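DinB-like Protein (Bacillus cereus ATCC 10987, PDB 3DI5) binds a divalent metal ion, nickel in this crystal, within a DinB-family helical bundle, while its biochemical activity remains to be established. Local coordinates at residues 22-25 with 26-29; 73-77 with 78-82. All blocks are in the same frame, centred on the assembly; numbering follows the deposited sequence.

Interactions 1 and 2 come one after the other in the chain, well separated in sequence, yet their centres lie about 10 Å apart. The first is the C-terminal end of helix 6-26, the second the N-terminal start of helix 78-99, and the two ends meet side by side in the DinB helical bundle. Asp29 OD1 accepts a probable hydrogen bond of 2.8 Å from Ala78 N, while Leu24 packs on Ile81 and Ala82. The nickel ion, held by His49, His128 and His132, touches neither: the side chain of Leu24 lies about 10 Å from those of His49 and His132, and that of Val74 about 8 Å from that of His49 and about 13 Å from the metal.

Interaction 1. Residues 22-25 with 26-29; sequences KMLD and VLTD
Leu24 and Leu27 meet through their CD2 methyls, Leu24 CG lying anti to its own carbonyl carbon (chi1 -75°) and Leu27 CG displaced from the usual staggered position (chi1 -93°). Their side chains cross at a slant, with CD2 of Leu24 4.0 Å from CD2 of Leu27. This is the C-terminal end of helix 6-26 in the four-helix bundle of the DinB fold. As the helix ends, its backbone bonding shifts from the i to i+4 pattern to i to i+3. Val26 N gives its firmer bond to Met23 O, three residues back, at 3.0 Å, and a weak one of 3.4 Å to Lys22 O. Leu27 N then reaches Leu24 O weakly over 3.3 Å, and the chain leaves the helix as Leu27 turns to an extended psi of 144°.

Leucine suits both positions: both side chains pack on the small Ala47 of helix 43-58, as suits branched apolar groups in a buried interface, and Leu27 also packs on Met140. Met23, present as selenomethionine, has a long flexible chain that packs on Arg133, Thr137 and Met140 of helix 118-142. Asp25 belongs at the exposed edge, where its OD1 accepts a hydrogen bond from Gln21. The CG2 methyl of Val26 covers a carbonyl of the last turn, 3.2 Å from Lys22 O.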
loop_
_atom_site.group_PDB
_atom_site.type_symbol
_atom_site.label_atom_id
_atom_site.label_comp_id
_atom_site.label_asym_id
_atom_site.label_seq_id
_atom_site.Cartn_x
_atom_site.Cartn_y
_atom_site.Cartn_z
ATOM N N LYS A 22 5.826 -2.981 -9.426
ATOM C CA LYS A 22 6.209 -2.782 -10.833
ATOM C C LYS A 22 5.997 -1.332 -11.264
ATOM O O LYS A 22 6.825 -0.755 -11.964
ATOM C CB LYS A 22 5.397 -3.681 -11.772
ATOM C CG LYS A 22 5.773 -5.153 -11.764
ATOM C CD LYS A 22 5.027 -5.958 -12.866
ATOM C CE LYS A 22 3.508 -5.678 -12.835
ATOM N NZ LYS A 22 2.735 -6.661 -13.637
HETATM N N MSE A 23 4.864 -0.758 -10.855
HETATM C CA MSE A 23 4.582 0.628 -11.153
HETATM C C MSE A 23 5.546 1.577 -10.438
HETATM O O MSE A 23 6.144 2.454 -11.066
HETATM C CB MSE A 23 3.128 0.934 -10.851
HETATM C CG MSE A 23 2.234 0.253 -11.853
HETATM SE SE MSE A 23 0.520 0.849 -11.486
HETATM C CE MSE A 23 -0.515 -0.557 -12.345
ATOM N N LEU A 24 5.754 1.352 -9.154
ATOM C CA LEU A 24 6.710 2.135 -8.367
ATOM C C LEU A 24 8.087 2.072 -8.949
ATOM O O LEU A 24 8.810 3.052 -8.898
ATOM C CB LEU A 24 6.741 1.669 -6.892
ATOM C CG LEU A 24 5.537 2.117 -6.042
ATOM C CD1 LEU A 24 5.642 1.613 -4.618
ATOM C CD2 LEU A 24 5.412 3.621 -6.032
ATOM N N ASP A 25 8.453 0.918 -9.510
ATOM C CA ASP A 25 9.792 0.715 -10.076
ATOM C C ASP A 25 10.028 1.524 -11.359
ATOM O O ASP A 25 11.171 1.776 -11.721
ATOM C CB ASP A 25 10.066 -0.788 -10.334
ATOM C CG ASP A 25 10.360 -1.581 -9.045
ATOM O OD1 ASP A 25 10.587 -0.965 -7.981
ATOM O OD2 ASP A 25 10.373 -2.836 -9.094
ATOM N N VAL A 26 8.954 1.937 -12.028
ATOM C CA VAL A 26 9.057 2.712 -13.278
ATOM C C VAL A 26 9.175 4.226 -13.041
ATOM O O VAL A 26 9.549 4.977 -13.942
ATOM C CB VAL A 26 7.816 2.457 -14.159
ATOM C CG1 VAL A 26 7.833 3.331 -15.395
ATOM C CG2 VAL A 26 7.743 0.986 -14.544
ATOM N N LEU A 27 8.845 4.670 -11.831
ATOM C CA LEU A 27 8.747 6.104 -11.538
ATOM C C LEU A 27 10.147 6.698 -11.569
ATOM O O LEU A 27 11.129 6.037 -11.212
ATOM C CB LEU A 27 8.039 6.358 -10.181
ATOM C CG LEU A 27 6.512 6.596 -10.149
ATOM C CD1 LEU A 27 5.690 5.726 -11.076
ATOM C CD2 LEU A 27 5.978 6.464 -8.716
ATOM N N THR A 28 10.230 7.930 -12.055
ATOM C CA THR A 28 11.469 8.686 -12.080
ATOM C C THR A 28 11.298 9.828 -11.100
ATOM O O THR A 28 10.169 10.146 -10.707
ATOM C CB THR A 28 11.734 9.267 -13.474
ATOM O OG1 THR A 28 10.669 10.164 -13.821
ATOM C CG2 THR A 28 11.810 8.153 -14.513
ATOM N N ASP A 29 12.419 10.434 -10.719
ATOM C CA ASP A 29 12.428 11.581 -9.819
ATOM C C ASP A 29 11.597 12.728 -10.367
ATOM O O ASP A 29 10.858 13.369 -9.626
ATOM C CB ASP A 29 13.853 12.063 -9.578
ATOM C CG ASP A 29 14.673 11.091 -8.749
ATOM O OD1 ASP A 29 14.142 10.041 -8.329
ATOM O OD2 ASP A 29 15.860 11.380 -8.508
#

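Interaction 2. Residues 73-77 with 78-82; sequences PVPTS and AKTIA
Residues 74 and 75 run extended, Thr76 bends the chain (phi -91°, psi -9°), and Ser77 re-extends before Ala78 begins helix 78-99, whose first firm helical bond runs 3.0 Å from Ala82 N to Ala78 O. Ser77 is the N-cap. Its OG is swung to the far side of CB from the backbone N (chi1 151°), which carries the hydroxyl back over the first turn. There OG accepts two weak bonds, from Lys79 N at 3.1 Å and from Thr80 N at 3.4 Å, the second being the straighter. Ser77 O also receives weak bonds from Thr80 N and Ile81 N. Serine suits the cap because its short side chain can fold back on these amides.

Pro75 adds an apolar layer beside the cap. CB and CG of its ring rest against the Thr80 CG2 methyl and the Ile81 CG1 methylene, CB at 4.0 Å from each; proline, already rigid, fits the extended approach. Thr80 serves both characters, with CG2 on the proline and OG1 on the side of a water molecule that accepts from Ser77 N at 3.2 Å and bonds weakly to OG1. Buried Ile81 extends the packing to Trp48 and Ala47. Exposed Lys79 turns outward to a salt bridge with Asp83.

With Asp29 serving Ala78 N, the first three amides of the helix all find oxygen acceptors; the weak bonds suggest a cap whose hold is spread over several modest bonds rather than one strong one, and Asp29 would probably also interact favourably with the helix dipole.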
loop_
_atom_site.group_PDB
_atom_site.type_symbol
_atom_site.label_atom_id
_atom_site.label_comp_id
_atom_site.label_asym_id
_atom_site.label_seq_id
_atom_site.Cartn_x
_atom_site.Cartn_y
_atom_site.Cartn_z
ATOM N N PRO A 73 6.749 14.772 5.223
ATOM C CA PRO A 73 7.089 15.165 3.869
ATOM C C PRO A 73 7.264 13.951 2.955
ATOM O O PRO A 73 7.362 12.811 3.419
ATOM C CB PRO A 73 8.411 15.915 4.057
ATOM C CG PRO A 73 9.035 15.233 5.170
ATOM C CD PRO A 73 7.925 14.860 6.107
ATOM N N VAL A 74 7.269 14.211 1.659
ATOM C CA VAL A 74 7.368 13.164 0.667
ATOM C C VAL A 74 8.842 13.058 0.244
ATOM O O VAL A 74 9.490 14.078 0.001
ATOM C CB VAL A 74 6.505 13.495 -0.558
ATOM C CG1 VAL A 74 6.646 12.414 -1.631
ATOM C CG2 VAL A 74 5.051 13.690 -0.146
ATOM N N PRO A 75 9.379 11.832 0.121
ATOM C CA PRO A 75 10.731 11.699 -0.431
ATOM C C PRO A 75 10.908 12.327 -1.808
ATOM O O PRO A 75 9.978 12.318 -2.612
ATOM C CB PRO A 75 10.906 10.182 -0.531
ATOM C CG PRO A 75 10.058 9.654 0.524
ATOM C CD PRO A 75 8.830 10.513 0.484
ATOM N N THR A 76 12.106 12.841 -2.090
ATOM C CA THR A 76 12.384 13.424 -3.410
ATOM C C THR A 76 12.962 12.443 -4.445
ATOM O O THR A 76 13.032 12.764 -5.638
ATOM C CB THR A 76 13.259 14.683 -3.315
ATOM O OG1 THR A 76 14.504 14.390 -2.677
ATOM C CG2 THR A 76 12.511 15.761 -2.520
ATOM N N SER A 77 13.328 11.239 -4.008
ATOM C CA SER A 77 13.919 10.254 -4.897
ATOM C C SER A 77 12.982 9.100 -5.073
ATOM O O SER A 77 12.491 8.556 -4.087
ATOM C CB SER A 77 15.241 9.744 -4.317
ATOM O OG SER A 77 15.471 8.413 -4.743
ATOM N N ALA A 78 12.723 8.711 -6.321
ATOM C CA ALA A 78 11.743 7.648 -6.590
ATOM C C ALA A 78 12.290 6.293 -6.110
ATOM O O ALA A 78 11.523 5.362 -5.826
ATOM C CB ALA A 78 11.352 7.602 -8.060
ATOM N N LYS A 79 13.605 6.210 -5.941
ATOM C CA LYS A 79 14.220 4.986 -5.428
ATOM C C LYS A 79 13.886 4.793 -3.959
ATOM O O LYS A 79 13.664 3.669 -3.526
ATOM C CB LYS A 79 15.734 4.969 -5.622
ATOM C CG LYS A 79 16.266 3.551 -5.758
ATOM C CD LYS A 79 17.786 3.499 -5.972
ATOM C CE LYS A 79 18.495 2.903 -4.771
ATOM N NZ LYS A 79 18.194 1.456 -4.640
ATOM N N THR A 80 13.847 5.880 -3.195
ATOM C CA THR A 80 13.393 5.803 -1.805
ATOM C C THR A 80 11.970 5.290 -1.686
ATOM O O THR A 80 11.675 4.497 -0.799
ATOM C CB THR A 80 13.512 7.147 -1.077
ATOM O OG1 THR A 80 14.866 7.586 -1.140
ATOM C CG2 THR A 80 13.133 6.999 0.394
ATOM N N ILE A 81 11.090 5.740 -2.570
ATOM C CA ILE A 81 9.683 5.356 -2.523
ATOM C C ILE A 81 9.470 3.879 -2.876
ATOM O O ILE A 81 8.845 3.129 -2.124
ATOM C CB ILE A 81 8.823 6.276 -3.433
ATOM C CG1 ILE A 81 8.944 7.749 -2.959
ATOM C CG2 ILE A 81 7.343 5.801 -3.477
ATOM C CD1 ILE A 81 8.138 8.760 -3.757
ATOM N N ALA A 82 9.987 3.464 -4.022
ATOM C CA ALA A 82 9.873 2.083 -4.474
ATOM C C ALA A 82 10.529 1.100 -3.482
ATOM O O ALA A 82 9.988 0.013 -3.210
ATOM C CB ALA A 82 10.489 1.950 -5.879
HETATM O O HOH W 1 14.387 10.940 -0.976
#